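Local atomic coordinates of beta-lactamase (Burkholderia cenocepacia, PDB entry 5E2G), a protein that probably hydrolyses the amide bond of beta-lactam antibiotics, as a member of the class C beta-lactamase family of serine hydrolases. Residues 208-213 against 218-223; 234-239 against 248-253. All coordinates share one frame; numbering follows the deposited sequence.

Contact 1: 208-213 against 218-223; sequences VRMTEG and PAYGVR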
# COMPACT_ATOMS: atom_id res chain seq x y z
N VAL A 208 8.71 14.43 12.84
CA VAL A 208 8.28 13.14 13.35
C VAL A 208 8.73 12.04 12.39
O VAL A 208 8.77 12.24 11.18
CB VAL A 208 6.74 13.13 13.55
CG1 VAL A 208 6.02 13.36 12.23
CG2 VAL A 208 6.29 11.86 14.21
N ARG A 209 9.10 10.89 12.95
CA ARG A 209 9.17 9.65 12.20
C ARG A 209 8.35 8.61 12.95
O ARG A 209 7.61 8.94 13.88
CB ARG A 209 10.61 9.17 11.99
CG ARG A 209 11.37 9.93 10.91
CD ARG A 209 12.74 9.34 10.68
NE ARG A 209 13.60 10.21 9.89
CZ ARG A 209 14.44 11.10 10.41
NH1 ARG A 209 14.54 11.24 11.72
NH2 ARG A 209 15.19 11.85 9.61
N MSE A 210 8.51 7.35 12.59
CA MSE A 210 7.55 6.31 12.94
C MSE A 210 7.63 5.72 14.34
O MSE A 210 8.72 5.41 14.84
CB MSE A 210 7.69 5.17 11.95
CG MSE A 210 6.54 4.97 11.03
SE MSE A 210 7.08 3.50 9.91
CE MSE A 210 7.58 2.22 11.30
N THR A 211 6.47 5.54 14.95
CA THR A 211 6.34 4.74 16.16
C THR A 211 5.90 3.34 15.76
O THR A 211 4.93 3.18 15.00
CB THR A 211 5.34 5.35 17.15
OG1 THR A 211 4.01 5.22 16.64
CG2 THR A 211 5.63 6.81 17.39
N GLU A 212 6.60 2.33 16.27
CA GLU A 212 6.45 0.95 15.81
C GLU A 212 5.65 0.12 16.81
O GLU A 212 6.21 -0.51 17.71
CB GLU A 212 7.82 0.33 15.57
CG GLU A 212 8.68 1.07 14.56
CD GLU A 212 10.12 0.58 14.55
OE1 GLU A 212 10.79 0.68 13.50
OE2 GLU A 212 10.57 0.07 15.60
N GLY A 213 4.33 0.09 16.62
CA GLY A 213 3.48 -0.76 17.41
C GLY A 213 3.66 -2.23 17.04
O GLY A 213 4.61 -2.62 16.36
N PRO A 218 4.05 -5.44 8.89
CA PRO A 218 3.17 -5.80 7.77
C PRO A 218 2.21 -4.69 7.38
O PRO A 218 1.79 -4.65 6.22
CB PRO A 218 2.42 -7.04 8.28
CG PRO A 218 3.11 -7.46 9.53
CD PRO A 218 3.69 -6.21 10.10
N ALA A 219 1.86 -3.80 8.30
CA ALA A 219 0.81 -2.83 8.04
C ALA A 219 1.33 -1.50 7.52
O ALA A 219 0.68 -0.86 6.70
CB ALA A 219 -0.02 -2.61 9.31
N TYR A 220 2.51 -1.06 7.98
CA TYR A 220 2.98 0.26 7.58
C TYR A 220 4.50 0.40 7.71
O TYR A 220 4.98 1.53 7.83
CB TYR A 220 2.30 1.34 8.42
CG TYR A 220 2.37 1.11 9.92
CD1 TYR A 220 1.37 0.40 10.58
CD2 TYR A 220 3.44 1.60 10.68
CE1 TYR A 220 1.42 0.18 11.95
CE2 TYR A 220 3.49 1.39 12.06
CZ TYR A 220 2.48 0.68 12.69
OH TYR A 220 2.51 0.46 14.05
N GLY A 221 5.25 -0.69 7.70
CA GLY A 221 6.66 -0.64 8.01
C GLY A 221 7.59 -0.28 6.89
O GLY A 221 8.80 -0.21 7.12
N VAL A 222 7.09 -0.02 5.68
CA VAL A 222 7.96 0.18 4.53
C VAL A 222 8.43 1.62 4.46
O VAL A 222 7.64 2.57 4.50
CB VAL A 222 7.25 -0.23 3.22
CG1 VAL A 222 8.17 0.05 2.05
CG2 VAL A 222 6.88 -1.70 3.24
N ARG A 223 9.75 1.78 4.36
CA ARG A 223 10.41 2.99 3.92
C ARG A 223 11.01 2.71 2.55
O ARG A 223 11.55 1.62 2.33
CB ARG A 223 11.49 3.42 4.90
CG ARG A 223 11.03 4.32 6.05
CD ARG A 223 9.90 3.74 6.89
NE ARG A 223 10.25 2.52 7.60
CZ ARG A 223 10.70 2.48 8.85
NH1 ARG A 223 10.87 3.60 9.54
NH2 ARG A 223 10.99 1.32 9.42

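Contact 2: 234-239 against 248-253; sequences QANMGM and RAIERT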
# COMPACT_ATOMS: atom_id res chain seq x y z
N GLN A 234 5.53 -0.70 -12.04
CA GLN A 234 5.82 -1.33 -13.33
C GLN A 234 5.59 -2.83 -13.26
O GLN A 234 5.01 -3.41 -14.18
CB GLN A 234 7.26 -1.05 -13.75
CG GLN A 234 7.59 0.40 -14.02
CD GLN A 234 9.03 0.58 -14.47
OE1 GLN A 234 9.92 0.84 -13.66
NE2 GLN A 234 9.27 0.41 -15.77
N ALA A 235 6.05 -3.47 -12.18
CA ALA A 235 5.83 -4.90 -12.02
C ALA A 235 4.34 -5.24 -11.98
O ALA A 235 3.91 -6.25 -12.54
CB ALA A 235 6.53 -5.39 -10.75
N ASN A 236 3.53 -4.38 -11.36
CA ASN A 236 2.08 -4.58 -11.34
C ASN A 236 1.44 -4.39 -12.70
O ASN A 236 0.23 -4.63 -12.83
CB ASN A 236 1.44 -3.65 -10.31
CG ASN A 236 1.44 -4.25 -8.91
OD1 ASN A 236 0.48 -4.91 -8.52
ND2 ASN A 236 2.52 -4.04 -8.17
N MSE A 237 2.20 -3.97 -13.71
CA MSE A 237 1.69 -3.95 -15.08
C MSE A 237 2.51 -4.88 -15.98
O MSE A 237 2.39 -4.82 -17.20
CB MSE A 237 1.69 -2.52 -15.61
CG MSE A 237 0.86 -1.58 -14.77
SE MSE A 237 0.65 0.19 -15.55
CE MSE A 237 2.46 0.87 -15.26
N GLY A 238 3.33 -5.73 -15.36
CA GLY A 238 4.02 -6.79 -16.06
C GLY A 238 5.19 -6.37 -16.92
O GLY A 238 5.53 -7.06 -17.88
N MSE A 239 5.85 -5.27 -16.58
CA MSE A 239 6.81 -4.66 -17.48
C MSE A 239 8.27 -4.97 -17.24
O MSE A 239 9.10 -4.61 -18.07
CB MSE A 239 6.66 -3.14 -17.44
CG MSE A 239 5.36 -2.64 -17.97
SE MSE A 239 5.06 -0.78 -17.47
CE MSE A 239 3.51 -0.49 -18.57
N ARG A 248 2.70 -13.92 -11.72
CA ARG A 248 1.34 -14.37 -11.46
C ARG A 248 0.84 -13.89 -10.10
O ARG A 248 -0.29 -13.40 -9.99
CB ARG A 248 1.26 -15.90 -11.53
CG ARG A 248 1.65 -16.47 -12.89
CD ARG A 248 1.31 -17.95 -13.01
NE ARG A 248 2.06 -18.80 -12.09
CZ ARG A 248 3.19 -19.44 -12.40
NH1 ARG A 248 3.70 -19.32 -13.62
NH2 ARG A 248 3.81 -20.19 -11.50
N ALA A 249 1.68 -14.01 -9.07
CA ALA A 249 1.30 -13.56 -7.74
C ALA A 249 0.91 -12.10 -7.75
O ALA A 249 -0.09 -11.71 -7.14
CB ALA A 249 2.44 -13.81 -6.75
N ILE A 250 1.69 -11.27 -8.44
CA ILE A 250 1.42 -9.83 -8.48
C ILE A 250 0.09 -9.56 -9.17
O ILE A 250 -0.73 -8.77 -8.68
CB ILE A 250 2.57 -9.08 -9.16
CG1 ILE A 250 3.79 -9.03 -8.24
CG2 ILE A 250 2.14 -7.68 -9.53
CD1 ILE A 250 5.03 -8.51 -8.92
N GLU A 251 -0.14 -10.20 -10.32
CA GLU A 251 -1.39 -9.93 -11.03
C GLU A 251 -2.60 -10.36 -10.21
O GLU A 251 -3.62 -9.67 -10.19
CB GLU A 251 -1.39 -10.63 -12.40
CG GLU A 251 -2.50 -10.10 -13.29
CD GLU A 251 -2.56 -10.75 -14.67
OE1 GLU A 251 -1.84 -11.76 -14.88
OE2 GLU A 251 -3.32 -10.26 -15.53
N ARG A 252 -2.47 -11.46 -9.47
CA ARG A 252 -3.59 -11.99 -8.70
C ARG A 252 -3.99 -11.09 -7.53
O ARG A 252 -5.12 -11.20 -7.05
CB ARG A 252 -3.24 -13.38 -8.20
CG ARG A 252 -4.39 -14.35 -8.24
CD ARG A 252 -3.90 -15.78 -8.20
NE ARG A 252 -4.90 -16.66 -7.63
CZ ARG A 252 -5.79 -17.34 -8.35
NH1 ARG A 252 -6.67 -18.12 -7.74
NH2 ARG A 252 -5.80 -17.24 -9.67
N THR A 253 -3.11 -10.18 -7.07
CA THR A 253 -3.55 -9.19 -6.09
C THR A 253 -4.54 -8.18 -6.69
O THR A 253 -5.06 -7.34 -5.94
CB THR A 253 -2.37 -8.42 -5.50
OG1 THR A 253 -1.87 -7.50 -6.48
CG2 THR A 253 -1.25 -9.36 -5.06
O HOH W 1 0.99 -6.05 -5.99

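Contact 1: 208-213 against 218-223
The one hydrogen bond joining 208-213 to 218-223 ends on the phenol of Tyr220: Gly213 N donates to Tyr220 OH over 3.2 Å, clearly bent at 139°. In Tyr220, CG sits between the backbone N and the carbonyl carbon (chi1 51°), which points the hydroxyl at the loop. Beside the bond, the loop chain follows the rim of the ring. Thr211 O lies near the ring plane, 3.7 Å from Tyr220 CE2, and further along the same edge the selenium of Met210, a selenomethionine in this crystal, comes within 4.2 Å of Tyr220 CD2.

Packing centres on that selenium. The chain of Met210 runs extended through chi2 and then bends at its last torsion, which brings CE over one face of the Arg223 guanidinium, 4.0 Å from Arg223 CZ. Met210 SE sits over the same face but displaced toward the rim, 3.8 Å from Arg223 NH1, and it also lies 3.6 Å from Tyr220 O. In the class C beta-lactamase fold this places the loop leaving strand 207-208 against helix 216-220 and the start of strand 223-224. The latter pairs with strand 58-59, just ahead of Ser62 and Lys65, which fit an SxxK pattern and are probably the active-site serine and lysine.

Charge plays a smaller part. Glu212 OE1 stays 4.1 Å from Arg223 NH2, beyond a salt bridge, with the carboxylate and guanidinium planes 75° apart. Arg223 is gripped elsewhere: its chain curls back, and NE donates to Gly221 O from above the carbonyl plane, while NH1 bonds to Tyr197 OH and NH2 to Ile187 O.

Contact 2: 234-239 against 248-253
Ala235, in the last turn of helix 226-235, meets Ile250 methyl to methyl, with Ala235 CB 3.9 Å from Ile250 CD1. Its carbonyl lies close to the other branch of the same side chain, Ala235 O being 3.8 Å from Ile250 CG2, and it also accepts a bond from Gln247.

Asn236 follows, and its side chain crosses that of Ile250 at about a right angle. Ile250 holds CG2 anti to its own backbone N, and this methyl presses on the amide, 3.4 Å from Asn236 OD1. The buried amide is well supplied with partners: OD1 accepts from His254 and ND2 donates to Phe232 O. A water adds a bridge across the contact, donating to Asn236 OD1 (2.8 Å) and to Thr253 OG1 (3.2 Å). Thr253 OG1 in turn donates to Ile250 O, 2.8 Å away and in the carbonyl plane, which fixes the hydroxyl hydrogen on Ile250 O, and the same oxygen accepts from the water.

Beyond Asn236 the chain turns away. The type I turn from Ala235 to Gly238 is part of a Schellman motif, a standard way to terminate a helix: Gly238, at positive phi, is the C-prime residue, its N bonding to Ala235 O while Met239 N returns to Gln234 O. Gln234 O also accepts from Met237 N.

Around the contact, Ile250 and Thr253 touch helix 64-77, while Asn236 and Met237 touch strand 321-327 and Gln234 and Met237 strand 25-32, both strands of the large antiparallel sheet.

Read from the N terminus, the two contacts come in series, neither nested nor crossed. Contact 1 closes first, turning the chain back on itself across the four residues between its segments and binding the loop after strand 207-208 to helix 216-220 and strand 223-224. Helix 226-235 then carries the chain to contact 2, which closes an eight-residue connection between the end of that helix and the C-terminal part of helix 244-252. Their centres are 25 Å apart, on opposite sides of the chain's centre, and their nearest atoms are about 12 Å apart. Helix 64-77 is a shared neighbour: its Thr68 bonds to Pro218 O of contact 1, and its Ser73 to Ala249 O of contact 2.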